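Local coordinates for inositol monophosphatase family protein (Staphylococcus aureus subsp. aureus MSSA476, PDB 4I3Y) that probably hydrolyses inositol monophosphates to free inositol and phosphate in a magnesium-dependent reaction that lithium inhibits, at residues Gln14-Ile19 against Leu134-Arg139; Gln72-Ala75 against Ser79-Met82; Ile162-Ala167 against Gly192-Arg197. All blocks are in the same frame, centred on the assembly; numbering follows the deposited sequence.

Contact 1. Residues Gln14-Ile19 against Leu134-Arg139; sequences QIDKLI and LYKAIR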
ATOM      1  N   GLN A  14      30.071  -4.755  13.713  1.00 15.84           N
ATOM      2  CA  GLN A  14      30.562  -3.356  13.699  1.00 16.00           C
ATOM      3  C   GLN A  14      30.185  -2.611  12.434  1.00 15.92           C
ATOM      4  O   GLN A  14      29.871  -1.410  12.441  1.00 15.38           O
ATOM      5  CB  GLN A  14      32.075  -3.290  13.834  1.00 16.43           C
ATOM      6  CG  GLN A  14      32.549  -3.790  15.190  1.00 17.64           C
ATOM      7  CD  GLN A  14      34.066  -3.825  15.260  1.00 20.76           C
ATOM      8  OE1 GLN A  14      34.646  -3.275  16.200  1.00 22.43           O
ATOM      9  NE2 GLN A  14      34.710  -4.457  14.290  1.00 16.27           N
ATOM     10  N   ILE A  15      30.236  -3.310  11.325  1.00 15.93           N
ATOM     11  CA  ILE A  15      29.784  -2.633  10.113  1.00 17.19           C
ATOM     12  C   ILE A  15      28.262  -2.353  10.250  1.00 16.02           C
ATOM     13  O   ILE A  15      27.795  -1.232   9.985  1.00 16.57           O
ATOM     14  CB  ILE A  15      30.111  -3.442   8.848  1.00 17.00           C
ATOM     15  CG1 ILE A  15      31.645  -3.822   8.799  1.00 20.53           C
ATOM     16  CG2 ILE A  15      29.586  -2.667   7.643  1.00 17.57           C
ATOM     17  CD1 ILE A  15      32.048  -4.829   7.698  1.00 21.97           C
ATOM     18  N   ASP A  16      27.508  -3.371  10.646  1.00 16.26           N
ATOM     19  CA  ASP A  16      26.046  -3.164  10.788  1.00 17.07           C
ATOM     20  C   ASP A  16      25.722  -1.974  11.684  1.00 17.71           C
ATOM     21  O   ASP A  16      24.829  -1.140  11.359  1.00 18.95           O
ATOM     22  CB  ASP A  16      25.352  -4.425  11.291  1.00 18.63           C
ATOM     23  CG  ASP A  16      23.861  -4.270  11.350  1.00 20.00           C
ATOM     24  OD1 ASP A  16      23.215  -3.972  10.309  1.00 19.26           O
ATOM     25  OD2 ASP A  16      23.335  -4.445  12.451  1.00 18.73           O
ATOM     26  N   LYS A  17      26.450  -1.880  12.819  1.00 20.17           N
ATOM     27  CA  LYS A  17      26.298  -0.765  13.739  1.00 21.19           C
ATOM     28  C   LYS A  17      26.524   0.577  13.036  1.00 20.32           C
ATOM     29  O   LYS A  17      25.689   1.517  13.171  1.00 19.01           O
ATOM     30  CB  LYS A  17      27.258  -0.912  14.930  1.00 24.02           C
ATOM     31  CG  LYS A  17      27.269   0.313  15.844  1.00 30.24           C
ATOM     32  CD  LYS A  17      27.594  -0.109  17.274  1.00 34.07           C
ATOM     33  CE  LYS A  17      27.994   1.057  18.171  1.00 35.12           C
ATOM     34  NZ  LYS A  17      26.926   1.251  19.191  1.00 35.60           N
ATOM     35  N   LEU A  18      27.611   0.686  12.256  1.00 18.95           N
ATOM     36  CA  LEU A  18      27.824   1.954  11.466  1.00 19.86           C
ATOM     37  C   LEU A  18      26.660   2.274  10.486  1.00 19.12           C
ATOM     38  O   LEU A  18      26.237   3.427  10.356  1.00 17.27           O
ATOM     39  CB  LEU A  18      29.111   1.933  10.677  1.00 19.16           C
ATOM     40  CG  LEU A  18      30.437   2.550  11.145  1.00 22.84           C
ATOM     41  CD1 LEU A  18      30.339   3.119  12.538  1.00 20.32           C
ATOM     42  CD2 LEU A  18      31.633   1.606  10.922  1.00 19.99           C
ATOM     43  N   ILE A  19      26.206   1.258   9.761  1.00 19.37           N
ATOM     44  CA  ILE A  19      25.197   1.505   8.716  1.00 18.22           C
ATOM     45  C   ILE A  19      23.870   1.895   9.394  1.00 20.52           C
ATOM     46  O   ILE A  19      23.260   2.935   9.038  1.00 21.50           O
ATOM     47  CB  ILE A  19      24.978   0.264   7.835  1.00 17.03           C
ATOM     48  CG1 ILE A  19      26.229  -0.106   7.025  1.00 15.62           C
ATOM     49  CG2 ILE A  19      23.853   0.533   6.840  1.00 15.44           C
ATOM     50  CD1 ILE A  19      26.561   0.948   5.988  1.00 16.03           C
ATOM     51  N   LEU A 134      13.120  -0.125   9.809  1.00 16.51           N
ATOM     52  CA  LEU A 134      14.409  -0.531   9.255  1.00 14.83           C
ATOM     53  C   LEU A 134      14.439  -2.047   9.131  1.00 14.60           C
ATOM     54  O   LEU A 134      14.516  -2.782  10.126  1.00 15.66           O
ATOM     55  CB  LEU A 134      15.590  -0.019  10.107  1.00 15.00           C
ATOM     56  CG  LEU A 134      16.988  -0.434   9.578  1.00 15.37           C
ATOM     57  CD1 LEU A 134      17.197   0.022   8.143  1.00 14.46           C
ATOM     58  CD2 LEU A 134      18.095   0.233  10.408  1.00 16.10           C
ATOM     59  N   TYR A 135      14.262  -2.539   7.893  1.00 13.64           N
ATOM     60  CA  TYR A 135      14.463  -3.958   7.640  1.00 12.64           C
ATOM     61  C   TYR A 135      15.979  -4.175   7.454  1.00 11.71           C
ATOM     62  O   TYR A 135      16.620  -3.480   6.647  1.00 12.91           O
ATOM     63  CB  TYR A 135      13.681  -4.470   6.424  1.00 11.53           C
ATOM     64  CG  TYR A 135      12.175  -4.252   6.554  1.00 11.61           C
ATOM     65  CD1 TYR A 135      11.385  -5.245   7.131  1.00 12.01           C
ATOM     66  CD2 TYR A 135      11.557  -3.066   6.134  1.00 10.99           C
ATOM     67  CE1 TYR A 135      10.006  -5.074   7.288  1.00 13.14           C
ATOM     68  CE2 TYR A 135      10.154  -2.881   6.297  1.00 12.78           C
ATOM     69  CZ  TYR A 135       9.396  -3.918   6.860  1.00 12.07           C
ATOM     70  OH  TYR A 135       8.046  -3.838   7.076  1.00 13.86           O
ATOM     71  N   LYS A 136      16.536  -5.160   8.150  1.00 11.22           N
ATOM     72  CA  LYS A 136      17.950  -5.481   7.885  1.00 12.43           C
ATOM     73  C   LYS A 136      18.171  -6.975   7.909  1.00 13.62           C
ATOM     74  O   LYS A 136      17.432  -7.700   8.586  1.00 14.11           O
ATOM     75  CB  LYS A 136      18.874  -4.779   8.887  1.00 11.75           C
ATOM     76  CG  LYS A 136      18.738  -5.297  10.318  1.00 13.16           C
ATOM     77  CD  LYS A 136      19.758  -4.588  11.228  1.00 14.52           C
ATOM     78  CE  LYS A 136      19.800  -5.237  12.630  1.00 14.94           C
ATOM     79  NZ  LYS A 136      20.806  -4.483  13.432  1.00 15.61           N
ATOM     80  N   ALA A 137      19.169  -7.410   7.140  1.00 14.29           N
ATOM     81  CA  ALA A 137      19.602  -8.796   7.073  1.00 15.16           C
ATOM     82  C   ALA A 137      21.131  -8.825   7.302  1.00 16.33           C
ATOM     83  O   ALA A 137      21.878  -8.033   6.696  1.00 15.94           O
ATOM     84  CB  ALA A 137      19.251  -9.367   5.731  1.00 12.93           C
ATOM     85  N   ILE A 138      21.566  -9.708   8.219  1.00 18.34           N
ATOM     86  CA  ILE A 138      22.983  -9.863   8.565  1.00 16.81           C
ATOM     87  C   ILE A 138      23.365 -11.312   8.561  1.00 16.23           C
ATOM     88  O   ILE A 138      22.788 -12.101   9.328  1.00 17.32           O
ATOM     89  CB  ILE A 138      23.313  -9.345   9.980  1.00 18.66           C
ATOM     90  CG1 ILE A 138      23.085  -7.840  10.054  1.00 18.80           C
ATOM     91  CG2 ILE A 138      24.749  -9.774  10.390  1.00 16.46           C
ATOM     92  CD1 ILE A 138      21.895  -7.497  10.882  1.00 19.91           C
ATOM     93  N   ARG A 139      24.318 -11.668   7.691  1.00 16.24           N
ATOM     94  CA  ARG A 139      24.723 -13.069   7.500  1.00 16.86           C
ATOM     95  C   ARG A 139      25.248 -13.586   8.838  1.00 17.79           C
ATOM     96  O   ARG A 139      26.132 -12.987   9.391  1.00 17.53           O
ATOM     97  CB  ARG A 139      25.786 -13.143   6.409  1.00 17.20           C
ATOM     98  CG  ARG A 139      26.376 -14.497   6.022  1.00 20.03           C
ATOM     99  CD  ARG A 139      26.785 -14.398   4.525  1.00 23.49           C
ATOM    100  NE  ARG A 139      26.134 -15.543   3.982  1.00 22.90           N
ATOM    101  CZ  ARG A 139      25.329 -15.690   2.967  1.00 22.53           C
ATOM    102  NH1 ARG A 139      25.058 -14.809   2.015  1.00 22.93           N
ATOM    103  NH2 ARG A 139      24.880 -16.899   2.874  1.00 28.10           N
TER
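Asp-16, on helix 12-35, and Lys-136, on strand 133-138, form a salt bridge that ties a helix to the face of the large mixed sheet, a helix-on-sheet layer of the layered alpha/beta fold of the inositol monophosphatase family. NZ of Lys-136 donates to OD2 of Asp-16 over 2.7 Å, and it arrives on the syn lone pair, the side of the other carboxylate oxygen. The two side chains cross at about a right angle, and CD of the lysine passes OD1 of Asp-16 at 3.6 Å. The lysine leaves the strand with CG between its backbone N and carbonyl carbon (chi1 68°) and then runs fully extended, the length needed to span the gap between strand and helix. A short acid suits the helix because the lysine does the reaching.

Ile-138, two residues along and on the same face of the strand, gives the carboxylate an apolar neighbour. Its CD1 lies 3.7 Å from OD2 of Asp-16, which leaves the acid packed against hydrocarbon and probably strengthens its attraction to the ammonium group. The second oxygen, OD1, is held by the hydroxyl of Tyr-125 on the adjacent strand 120-128, so both oxygens of this buried carboxylate have a polar partner. Beyond the sheet's other face, Tyr-135 and Ala-137 pack on helix 219-225, which places strand 133-138 between two helical layers. The methylene behind the isoleucine's end methyl adds to the packing: CG1 of Ile-138 lies 3.9 Å from CG of Asp-16.

Contact 2. Residues Gln72-Ala75 against Ser79-Met82; sequences QLLA and SNAM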
ATOM      1  N   GLN A  72      33.718  -0.055  -2.841  1.00 26.67           N
ATOM      2  CA  GLN A  72      33.158   0.611  -4.030  1.00 26.69           C
ATOM      3  C   GLN A  72      31.577   0.745  -4.004  1.00 22.92           C
ATOM      4  O   GLN A  72      30.918  -0.045  -3.347  1.00 22.32           O
ATOM      5  CB  GLN A  72      33.664  -0.091  -5.270  1.00 28.21           C
ATOM      6  CG  GLN A  72      34.940   0.562  -5.803  1.00 37.07           C
ATOM      7  CD  GLN A  72      35.214   0.085  -7.222  1.00 44.35           C
ATOM      8  OE1 GLN A  72      35.417  -1.120  -7.433  1.00 43.66           O
ATOM      9  NE2 GLN A  72      35.137   1.014  -8.221  1.00 41.22           N
ATOM     10  N   LEU A  73      31.028   1.737  -4.704  1.00 18.63           N
ATOM     11  CA  LEU A  73      29.581   2.010  -4.723  1.00 17.81           C
ATOM     12  C   LEU A  73      28.939   1.849  -6.122  1.00 18.81           C
ATOM     13  O   LEU A  73      29.298   2.573  -7.095  1.00 21.90           O
ATOM     14  CB  LEU A  73      29.281   3.404  -4.132  1.00 15.27           C
ATOM     15  CG  LEU A  73      27.823   3.875  -4.140  1.00 13.48           C
ATOM     16  CD1 LEU A  73      26.998   2.975  -3.193  1.00 14.24           C
ATOM     17  CD2 LEU A  73      27.745   5.291  -3.682  1.00 13.69           C
ATOM     18  N   LEU A  74      28.037   0.883  -6.238  1.00 18.30           N
ATOM     19  CA  LEU A  74      27.152   0.816  -7.415  1.00 18.23           C
ATOM     20  C   LEU A  74      25.797   1.454  -7.046  1.00 17.04           C
ATOM     21  O   LEU A  74      25.113   0.934  -6.176  1.00 16.30           O
ATOM     22  CB  LEU A  74      26.993  -0.643  -7.849  1.00 19.90           C
ATOM     23  CG  LEU A  74      25.995  -1.084  -8.968  1.00 21.09           C
ATOM     24  CD1 LEU A  74      26.038  -0.126 -10.090  1.00 23.80           C
ATOM     25  CD2 LEU A  74      26.304  -2.471  -9.484  1.00 18.61           C
ATOM     26  N   ALA A  75      25.416   2.581  -7.658  1.00 15.97           N
ATOM     27  CA  ALA A  75      24.213   3.293  -7.204  1.00 15.32           C
ATOM     28  C   ALA A  75      23.437   3.945  -8.332  1.00 16.23           C
ATOM     29  O   ALA A  75      24.025   4.400  -9.373  1.00 17.41           O
ATOM     30  CB  ALA A  75      24.553   4.339  -6.147  1.00 13.98           C
ATOM     31  N   SER A  79      26.961   7.405 -12.635  1.00 24.24           N
ATOM     32  CA  SER A  79      27.418   6.332 -13.514  1.00 22.96           C
ATOM     33  C   SER A  79      28.176   5.278 -12.714  1.00 22.71           C
ATOM     34  O   SER A  79      28.753   5.564 -11.675  1.00 19.76           O
ATOM     35  CB  SER A  79      28.229   6.869 -14.700  1.00 25.93           C
ATOM     36  OG  SER A  79      29.567   6.955 -14.331  1.00 28.89           O
ATOM     37  N   ASN A  80      28.108   4.034 -13.185  1.00 20.61           N
ATOM     38  CA  ASN A  80      28.773   2.930 -12.567  1.00 20.57           C
ATOM     39  C   ASN A  80      29.690   2.190 -13.507  1.00 22.70           C
ATOM     40  O   ASN A  80      29.869   0.984 -13.333  1.00 20.43           O
ATOM     41  CB  ASN A  80      27.712   1.991 -12.067  1.00 21.20           C
ATOM     42  CG  ASN A  80      26.778   2.706 -11.089  1.00 22.05           C
ATOM     43  OD1 ASN A  80      25.599   2.984 -11.418  1.00 22.92           O
ATOM     44  ND2 ASN A  80      27.314   3.068  -9.921  1.00 16.05           N
ATOM     45  N   ALA A  81      30.227   2.919 -14.506  1.00 25.52           N
ATOM     46  CA  ALA A  81      31.101   2.352 -15.575  1.00 30.88           C
ATOM     47  C   ALA A  81      32.314   1.660 -14.991  1.00 31.22           C
ATOM     48  O   ALA A  81      32.659   0.593 -15.445  1.00 33.89           O
ATOM     49  CB  ALA A  81      31.520   3.414 -16.616  1.00 30.88           C
ATOM     50  N   MET A  82      32.906   2.269 -13.964  1.00 34.86           N
ATOM     51  CA  MET A  82      34.034   1.726 -13.181  1.00 39.28           C
ATOM     52  C   MET A  82      33.827   0.436 -12.337  1.00 40.21           C
ATOM     53  O   MET A  82      34.781  -0.048 -11.741  1.00 38.69           O
ATOM     54  CB  MET A  82      34.593   2.843 -12.276  1.00 43.61           C
ATOM     55  CG  MET A  82      33.855   3.063 -10.942  1.00 49.59           C
ATOM     56  SD  MET A  82      32.147   3.723 -10.968  1.00 59.27           S
ATOM     57  CE  MET A  82      32.122   4.447  -9.308  1.00 57.72           C
TER
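Met-82 folds back over strand 72-75, reaching Gln-72 with its middle and Leu-73 with its tip. From the loop backbone its CB turns CG between the N and the carbonyl carbon (chi1 83°), and CG meets the end of Gln-72, 3.6 Å from NE2. A bend at chi2 (-68°) then swings SD toward the strand, and the terminal methyl CE finishes 4.0 Å from the backbone O of Leu-73. The chains of Gln-72 and Met-82 slide past each other in opposite directions, the glutamine extended beyond CG and leading outward from the strand. Methionine suits this partly open place, since its flexible, unbranched chain can follow a backbone and needs no polar partner.

The other half of the contact is made by Asn-80, whose CA lies 5.8 Å from the CA of Leu-74. Its amide group is set beside the backbone of Ala-75, with CG 3.7 Å from O of Ala-75. The side chain of Leu-74 crosses that of Asn-80 at about a right angle, but the modelled closeness of the leucine methyl is doubtful and carries no weight.

This is a tight return of the chain along an edge strand. Strand 72-75 is outermost in its sheet within the chain: Gln-72 and Leu-74 bond to strand 89-97 on one side, and the loop closes back over the other. On one face of the sheet, Leu-73 packs on helix 51-67. The magnesium ligand Glu-76 follows Ala-75 directly, so the covered edge leads straight to the metal site. Lys-78, in the connecting turn, hydrogen-bonds to O of Leu-73. The chemistry therefore implies an edge covered by side chains, with a lysine and a thioether methyl meeting the outward carbonyl of Leu-73 where this chain places no further strand.

Contact 3. Residues Ile162-Ala167 against Gly192-Arg197; sequences IISFNA and GLDSMR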
ATOM      1  N   ILE A 162      -1.826 -13.055  -1.783  1.00 14.37           N
ATOM      2  CA  ILE A 162      -1.936 -11.804  -2.527  1.00 14.61           C
ATOM      3  C   ILE A 162      -0.709 -11.679  -3.404  1.00 15.29           C
ATOM      4  O   ILE A 162       0.374 -11.966  -2.962  1.00 15.11           O
ATOM      5  CB  ILE A 162      -2.061 -10.566  -1.577  1.00 14.54           C
ATOM      6  CG1 ILE A 162      -3.408 -10.638  -0.837  1.00 13.28           C
ATOM      7  CG2 ILE A 162      -1.869  -9.255  -2.337  1.00 15.49           C
ATOM      8  CD1 ILE A 162      -3.519  -9.642   0.311  1.00 13.58           C
ATOM      9  N   ILE A 163      -0.861 -11.278  -4.655  1.00 16.91           N
ATOM     10  CA  ILE A 163       0.372 -11.010  -5.409  1.00 18.04           C
ATOM     11  C   ILE A 163       0.468  -9.602  -5.869  1.00 16.95           C
ATOM     12  O   ILE A 163      -0.540  -8.889  -5.927  1.00 15.74           O
ATOM     13  CB  ILE A 163       0.597 -11.905  -6.631  1.00 22.27           C
ATOM     14  CG1 ILE A 163      -0.565 -11.863  -7.607  1.00 23.00           C
ATOM     15  CG2 ILE A 163       0.915 -13.318  -6.191  1.00 30.24           C
ATOM     16  CD1 ILE A 163      -0.095 -12.653  -8.831  1.00 27.82           C
ATOM     17  N   SER A 164       1.691  -9.215  -6.218  1.00 15.58           N
ATOM     18  CA  SER A 164       1.999  -7.847  -6.534  1.00 14.61           C
ATOM     19  C   SER A 164       2.924  -7.786  -7.747  1.00 13.61           C
ATOM     20  O   SER A 164       3.913  -8.564  -7.869  1.00 12.74           O
ATOM     21  CB  SER A 164       2.682  -7.263  -5.287  1.00 15.01           C
ATOM     22  OG  SER A 164       3.577  -6.219  -5.560  1.00 16.14           O
ATOM     23  N   PHE A 165       2.624  -6.863  -8.656  1.00 13.03           N
ATOM     24  CA  PHE A 165       3.420  -6.705  -9.868  1.00 13.39           C
ATOM     25  C   PHE A 165       2.876  -5.482 -10.571  1.00 14.52           C
ATOM     26  O   PHE A 165       1.766  -4.993 -10.214  1.00 12.46           O
ATOM     27  CB  PHE A 165       3.339  -7.956 -10.790  1.00 13.49           C
ATOM     28  CG  PHE A 165       1.925  -8.313 -11.228  1.00 13.46           C
ATOM     29  CD1 PHE A 165       1.376  -7.768 -12.396  1.00 14.07           C
ATOM     30  CD2 PHE A 165       1.167  -9.221 -10.501  1.00 12.88           C
ATOM     31  CE1 PHE A 165       0.079  -8.087 -12.802  1.00 13.87           C
ATOM     32  CE2 PHE A 165      -0.137  -9.552 -10.898  1.00 13.35           C
ATOM     33  CZ  PHE A 165      -0.685  -8.957 -12.034  1.00 13.72           C
ATOM     34  N   ASN A 166       3.665  -4.970 -11.526  1.00 14.95           N
ATOM     35  CA  ASN A 166       3.269  -3.808 -12.341  1.00 16.06           C
ATOM     36  C   ASN A 166       2.454  -4.357 -13.509  1.00 16.77           C
ATOM     37  O   ASN A 166       2.987  -4.973 -14.446  1.00 15.74           O
ATOM     38  CB  ASN A 166       4.502  -3.011 -12.796  1.00 17.47           C
ATOM     39  CG  ASN A 166       4.151  -1.809 -13.677  1.00 17.00           C
ATOM     40  OD1 ASN A 166       2.995  -1.563 -14.007  1.00 15.90           O
ATOM     41  ND2 ASN A 166       5.163  -1.049 -14.049  1.00 19.29           N
ATOM     42  N   ALA A 167       1.147  -4.159 -13.423  1.00 15.20           N
ATOM     43  CA  ALA A 167       0.218  -4.729 -14.417  1.00 16.85           C
ATOM     44  C   ALA A 167       0.229  -3.896 -15.731  1.00 18.57           C
ATOM     45  O   ALA A 167      -0.468  -4.248 -16.710  1.00 19.45           O
ATOM     46  CB  ALA A 167      -1.180  -4.762 -13.832  1.00 14.17           C
ATOM     47  N   GLY A 192      11.462  -2.571  -3.161  1.00 13.51           N
ATOM     48  CA  GLY A 192      11.889  -3.023  -1.856  1.00 11.72           C
ATOM     49  C   GLY A 192      10.782  -3.226  -0.871  1.00 11.27           C
ATOM     50  O   GLY A 192      10.884  -4.071  -0.020  1.00 11.03           O
ATOM     51  N   LEU A 193       9.718  -2.426  -0.944  1.00 11.27           N
ATOM     52  CA  LEU A 193       8.620  -2.594  -0.003  1.00 10.65           C
ATOM     53  C   LEU A 193       7.699  -3.753  -0.383  1.00 10.58           C
ATOM     54  O   LEU A 193       7.223  -4.548   0.492  1.00 10.04           O
ATOM     55  CB  LEU A 193       7.789  -1.282   0.062  1.00 10.23           C
ATOM     56  CG  LEU A 193       8.611  -0.160   0.768  1.00 10.62           C
ATOM     57  CD1 LEU A 193       7.693   1.055   0.887  1.00 11.20           C
ATOM     58  CD2 LEU A 193       9.214  -0.519   2.143  1.00  9.78           C
ATOM     59  N   ASP A 194       7.375  -3.837  -1.673  1.00 10.88           N
ATOM     60  CA  ASP A 194       6.573  -4.958  -2.119  1.00 11.08           C
ATOM     61  C   ASP A 194       7.393  -6.242  -1.827  1.00 12.21           C
ATOM     62  O   ASP A 194       6.800  -7.301  -1.504  1.00 12.39           O
ATOM     63  CB  ASP A 194       6.284  -4.879  -3.640  1.00 11.23           C
ATOM     64  CG  ASP A 194       5.204  -3.862  -4.012  1.00 11.53           C
ATOM     65  OD1 ASP A 194       3.964  -4.161  -3.866  1.00 10.89           O
ATOM     66  OD2 ASP A 194       5.622  -2.781  -4.547  1.00 11.58           O
ATOM     67  N   SER A 195       8.744  -6.176  -1.909  1.00 11.81           N
ATOM     68  CA  SER A 195       9.560  -7.400  -1.569  1.00 12.57           C
ATOM     69  C   SER A 195       9.443  -7.770  -0.125  1.00 12.51           C
ATOM     70  O   SER A 195       9.271  -8.943   0.226  1.00 12.67           O
ATOM     71  CB  SER A 195      11.019  -7.233  -1.938  1.00 12.64           C
ATOM     72  OG  SER A 195      11.083  -7.052  -3.339  1.00 14.27           O
ATOM     73  N   MET A 196       9.471  -6.755   0.735  1.00 14.07           N
ATOM     74  CA  MET A 196       9.384  -7.021   2.167  1.00 14.45           C
ATOM     75  C   MET A 196       8.006  -7.573   2.538  1.00 13.88           C
ATOM     76  O   MET A 196       7.880  -8.322   3.508  1.00 13.33           O
ATOM     77  CB  MET A 196       9.642  -5.765   3.003  1.00 15.51           C
ATOM     78  CG  MET A 196      11.091  -5.322   3.083  1.00 18.92           C
ATOM     79  SD  MET A 196      12.274  -6.637   3.616  1.00 21.44           S
ATOM     80  CE  MET A 196      13.018  -6.934   2.005  1.00 19.16           C
ATOM     81  N   ARG A 197       6.960  -7.188   1.805  1.00 13.76           N
ATOM     82  CA  ARG A 197       5.628  -7.836   2.072  1.00 12.75           C
ATOM     83  C   ARG A 197       5.718  -9.350   1.782  1.00 12.18           C
ATOM     84  O   ARG A 197       5.086 -10.155   2.456  1.00 12.88           O
ATOM     85  CB  ARG A 197       4.560  -7.184   1.258  1.00 12.46           C
ATOM     86  CG  ARG A 197       4.471  -5.687   1.562  1.00 12.65           C
ATOM     87  CD  ARG A 197       3.048  -5.374   1.999  1.00 12.97           C
ATOM     88  NE  ARG A 197       2.921  -3.966   2.326  1.00 13.40           N
ATOM     89  CZ  ARG A 197       1.753  -3.371   2.564  1.00 14.33           C
ATOM     90  NH1 ARG A 197       0.598  -4.036   2.578  1.00 15.47           N
ATOM     91  NH2 ARG A 197       1.747  -2.102   2.808  1.00 16.04           N
TER
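Ser-164 and Asp-194 are brought together by their first torsions: OG of the serine stands roughly anti to its backbone N (chi1 152°), while CG of the aspartate lies anti to the carbonyl carbon (chi1 -77°), and each group faces the other segment. OG then donates to OD1 of Asp-194 over 2.7 Å. The hydroxyl does not come in along the carboxylate plane but from above it, 64° out, so it sits over the face of the group, 3.3 Å from CG. The serine CB follows at 3.6 Å from OD1. A small residue suits the strand here, because a hydroxyl on a single carbon reaches an acid whose CA is only 7.0 Å from the CA of Ser-164.

The carboxylate is gripped by more than the serine. OD1 also accepts from the backbone N of Val-188 and OD2 from that of Gly-189, in the loop that leads into helix 191-200; the three bonds fix its rotation and satisfy both oxygens of a buried acid. Its place near the start of the helix would probably also favour the negative charge. OG of Ser-164 is shared with ND1 of His-206, making a serine that links an acid on a helix to an imidazole on the next strand.

This hydrogen bond joins helix 191-200 to the five-stranded mixed sheet. Strand 162-164 runs between the parallel strands 184-185 and 205-208; Phe-165 points away from Asp-194 to pack on helix 172-181, whereas helix 191-200 lies on the serine side and presents Arg-197 to Asp-108 of the second subunit.

In the fold
Contacts 1 and 2 share the large mixed sheet: contact 1 lies on strand 133-138 and contact 2 on edge strand 72-75, their centres 21 Å apart. Along the chain contact 2 is nested within the loop closed by contact 1. Contact 3 follows both and belongs to the five-stranded mixed sheet, with centres 23 Å from contact 1 and 27 Å from contact 2, across the chain's centre from each. Tyr-135 CG meets SD of Met-196 at 3.8 Å, so contacts 1 and 3 touch where helix 191-200 meets the large sheet. Helices and sheets thus pack in successive layers, with the magnesium site, including Glu-76 and Asp-94, reached from strands 72-75 and 89-97 of the large sheet.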